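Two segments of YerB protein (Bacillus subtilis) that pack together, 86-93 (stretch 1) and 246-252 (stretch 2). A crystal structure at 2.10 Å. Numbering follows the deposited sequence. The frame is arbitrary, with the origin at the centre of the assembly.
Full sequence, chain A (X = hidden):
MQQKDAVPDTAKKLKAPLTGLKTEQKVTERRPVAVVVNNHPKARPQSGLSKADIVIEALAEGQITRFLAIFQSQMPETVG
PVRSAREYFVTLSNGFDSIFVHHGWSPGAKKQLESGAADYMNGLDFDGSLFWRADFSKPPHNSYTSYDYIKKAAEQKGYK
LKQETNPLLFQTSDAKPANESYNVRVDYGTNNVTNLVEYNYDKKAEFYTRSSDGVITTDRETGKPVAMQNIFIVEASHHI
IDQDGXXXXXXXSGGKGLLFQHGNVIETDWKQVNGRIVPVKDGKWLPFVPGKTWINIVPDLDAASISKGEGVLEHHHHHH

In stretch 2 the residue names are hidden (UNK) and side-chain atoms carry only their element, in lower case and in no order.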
# COMPACT_ATOMS: atom_id res chain seq x y z
N ARG A 86 -1.28 7.64 -9.30
CA ARG A 86 -1.99 6.98 -10.38
C ARG A 86 -3.45 6.91 -9.97
O ARG A 86 -3.75 6.92 -8.79
CB ARG A 86 -1.42 5.58 -10.62
CG ARG A 86 -0.04 5.58 -11.24
CD ARG A 86 -0.07 6.19 -12.63
NE ARG A 86 1.05 7.09 -12.87
CZ ARG A 86 2.31 6.69 -13.05
NH1 ARG A 86 2.60 5.40 -13.03
NH2 ARG A 86 3.26 7.59 -13.24
N GLU A 87 -4.35 6.86 -10.95
CA GLU A 87 -5.77 6.79 -10.66
C GLU A 87 -6.12 5.72 -9.64
O GLU A 87 -6.73 6.01 -8.62
CB GLU A 87 -6.59 6.56 -11.93
CG GLU A 87 -6.78 7.81 -12.77
CD GLU A 87 -5.96 7.81 -14.03
OE1 GLU A 87 -4.74 7.52 -13.96
OE2 GLU A 87 -6.53 8.11 -15.10
N TYR A 88 -5.72 4.47 -9.92
CA TYR A 88 -6.02 3.38 -9.01
C TYR A 88 -5.55 3.65 -7.58
O TYR A 88 -6.15 3.16 -6.63
CB TYR A 88 -5.47 2.04 -9.51
CG TYR A 88 -4.15 2.10 -10.26
CD1 TYR A 88 -4.12 2.35 -11.63
CD2 TYR A 88 -2.95 1.85 -9.60
CE1 TYR A 88 -2.92 2.36 -12.33
CE2 TYR A 88 -1.74 1.86 -10.29
CZ TYR A 88 -1.73 2.11 -11.66
OH TYR A 88 -0.55 2.09 -12.37
N PHE A 89 -4.49 4.43 -7.41
CA PHE A 89 -4.02 4.75 -6.06
C PHE A 89 -4.94 5.77 -5.38
O PHE A 89 -5.19 5.70 -4.17
CB PHE A 89 -2.57 5.27 -6.09
CG PHE A 89 -1.55 4.19 -6.31
CD1 PHE A 89 -1.54 3.06 -5.49
CD2 PHE A 89 -0.61 4.29 -7.33
CE1 PHE A 89 -0.59 2.04 -5.68
CE2 PHE A 89 0.34 3.28 -7.53
CZ PHE A 89 0.34 2.16 -6.70
N VAL A 90 -5.45 6.72 -6.15
CA VAL A 90 -6.36 7.71 -5.59
C VAL A 90 -7.58 6.97 -5.08
O VAL A 90 -8.06 7.20 -3.97
CB VAL A 90 -6.80 8.75 -6.65
CG1 VAL A 90 -7.86 9.67 -6.06
CG2 VAL A 90 -5.61 9.54 -7.13
N THR A 91 -8.07 6.05 -5.91
CA THR A 91 -9.24 5.24 -5.59
C THR A 91 -9.02 4.39 -4.33
O THR A 91 -9.91 4.26 -3.49
CB THR A 91 -9.58 4.30 -6.77
OG1 THR A 91 -9.75 5.09 -7.96
CG2 THR A 91 -10.84 3.51 -6.50
N LEU A 92 -7.83 3.81 -4.21
CA LEU A 92 -7.49 2.98 -3.07
C LEU A 92 -7.39 3.82 -1.80
O LEU A 92 -7.87 3.43 -0.75
CB LEU A 92 -6.17 2.25 -3.34
CG LEU A 92 -6.21 1.23 -4.49
CD1 LEU A 92 -4.80 0.76 -4.82
CD2 LEU A 92 -7.09 0.06 -4.09
N SER A 93 -6.75 4.97 -1.92
CA SER A 93 -6.59 5.88 -0.79
C SER A 93 -7.96 6.26 -0.25
O SER A 93 -8.18 6.27 0.96
CB SER A 93 -5.86 7.14 -1.22
OG SER A 93 -5.69 8.02 -0.13
N UNK A 246 -0.02 4.11 -21.01
CA UNK A 246 -0.39 4.06 -19.60
C UNK A 246 -1.60 3.17 -19.42
O UNK A 246 -2.53 3.19 -20.23
c UNK A 246 1.44 9.85 -18.40
c UNK A 246 -0.72 5.46 -19.06
c UNK A 246 0.33 6.51 -19.36
n UNK A 246 1.44 9.82 -17.07
c UNK A 246 0.14 7.76 -18.52
n UNK A 246 0.84 8.90 -19.10
n UNK A 246 2.05 10.85 -19.03
N UNK A 247 -1.58 2.37 -18.36
CA UNK A 247 -2.69 1.47 -18.10
C UNK A 247 -3.41 1.78 -16.80
O UNK A 247 -2.83 2.31 -15.85
n UNK A 247 2.63 -1.93 -15.83
c UNK A 247 0.17 0.31 -17.37
c UNK A 247 1.62 -1.53 -16.58
n UNK A 247 1.27 -0.24 -16.58
c UNK A 247 -2.21 0.02 -18.08
n UNK A 247 0.97 -2.40 -17.34
c UNK A 247 -1.17 -0.31 -17.03
N UNK A 248 -4.69 1.45 -16.79
CA UNK A 248 -5.54 1.64 -15.63
C UNK A 248 -5.81 0.25 -15.08
O UNK A 248 -5.46 -0.75 -15.71
o UNK A 248 -8.92 2.57 -14.92
c UNK A 248 -6.84 2.32 -16.05
o UNK A 248 -7.11 3.26 -13.88
c UNK A 248 -7.68 2.74 -14.86
N UNK A 249 -6.40 0.19 -13.90
CA UNK A 249 -6.72 -1.07 -13.26
C UNK A 249 -8.16 -1.05 -12.77
O UNK A 249 -8.51 -0.27 -11.88
c UNK A 249 -4.32 -1.44 -12.58
c UNK A 249 -5.76 -1.36 -12.08
c UNK A 249 -6.15 -2.66 -11.40
c UNK A 249 -3.29 -1.71 -11.50
N UNK A 250 -8.99 -1.90 -13.36
CA UNK A 250 -10.39 -1.97 -12.98
C UNK A 250 -10.50 -2.57 -11.58
O UNK A 250 -10.34 -3.78 -11.40
c UNK A 250 -11.16 -2.83 -13.98
c UNK A 250 -12.64 -2.88 -13.68
o UNK A 250 -13.06 -2.33 -12.63
o UNK A 250 -13.39 -3.48 -14.48
N UNK A 251 -10.77 -1.71 -10.61
CA UNK A 251 -10.90 -2.12 -9.22
C UNK A 251 -12.36 -2.11 -8.77
O UNK A 251 -12.64 -2.03 -7.58
c UNK A 251 -8.12 -2.60 -8.01
c UNK A 251 -10.12 -1.17 -8.31
c UNK A 251 -8.00 -0.13 -7.52
c UNK A 251 -8.60 -1.21 -8.41
N UNK A 252 -13.27 -2.22 -9.72
CA UNK A 252 -14.69 -2.19 -9.39
C UNK A 252 -15.45 -3.43 -9.85
O UNK A 252 -16.42 -3.85 -9.21
o UNK A 252 -17.92 1.51 -9.19
c UNK A 252 -15.31 -0.93 -10.00
c UNK A 252 -16.58 -0.45 -9.31
o UNK A 252 -16.26 1.50 -10.62
c UNK A 252 -16.95 0.95 -9.74

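Position 246 carries seven side-chain atoms: three carbons, a nitrogen, then a carbon bearing two more nitrogens. Its CA-to-CB bond points toward stretch 1, yet no atom of the side chain comes within contact distance. The guanidinium ending identifies R246, and a long charged chain is at home in this partly exposed place.

Position 247 repeats the pattern, three carbons, a nitrogen and a carbon with two further nitrogens. Here CB points away from the helix and the side chain makes no contact with it; what reaches stretch 1 is the backbone. The residue is R247, whose charged chain suits a partly exposed place facing away from the helix. O of R247 lies 3.5 Å from CE1 of Y88, near the plane of the ring at its edge, where aromatic C-H groups carry a slight positive charge.

Position 248 has two carbons, the second carrying two oxygens. CB points sideways, but the end of the side chain comes nearer and touches E87 and the edge of the Y88 ring. This short carboxylate is D248, with OD1 of D248 3.9 Å from CB of E87 and 3.9 Å from CD1 of Y88. Aspartate suits the place because it brings an oxygen to the slightly positive C-H edge while remaining partly exposed.

At position 249 there are four carbons, forked at the first, with one arm two carbons long. CB points toward the helix, and the end of the longer arm lies over one face of the Y88 ring. This is I249, whose longer arm suits a buried place over the ring. CD1 of I249 stands 3.9 Å from the centroid of the Y88 ring, only 3° off the normal, a CH-pi contact. CG1 of I249 lies 3.9 Å from CD1 of Y88.

Position 250 again shows two carbons with two oxygens on the second. CB points away from stretch 1, which it does not touch. This is D250, partly exposed and able to accept a backbone N-H: OD2 of D250 accepts a hydrogen bond from the backbone N of position 252, 2.9 Å away.

Position 251 has four carbons forked at the second. Buried and directed toward the helix, it touches Y88 and L92, hence L251, an apolar side chain among apolar neighbours. CD1 of L251 lies 3.6 Å from CD2 of L92 and 3.9 Å from CB of Y88.

Position 252 has three carbons, the third carrying two oxygens, and makes no contact with stretch 1: E252, exposed, as suits a charged chain.

No hydrogen bond crosses between the stretches. Y88 is the centre of the contact: I249 covers one ring face, O of R247 and OD1 of D248 lie at its edge, and L251 extends the apolar packing to L92, one helical turn further along.

Stretch 2 246-252: RRDIDLE
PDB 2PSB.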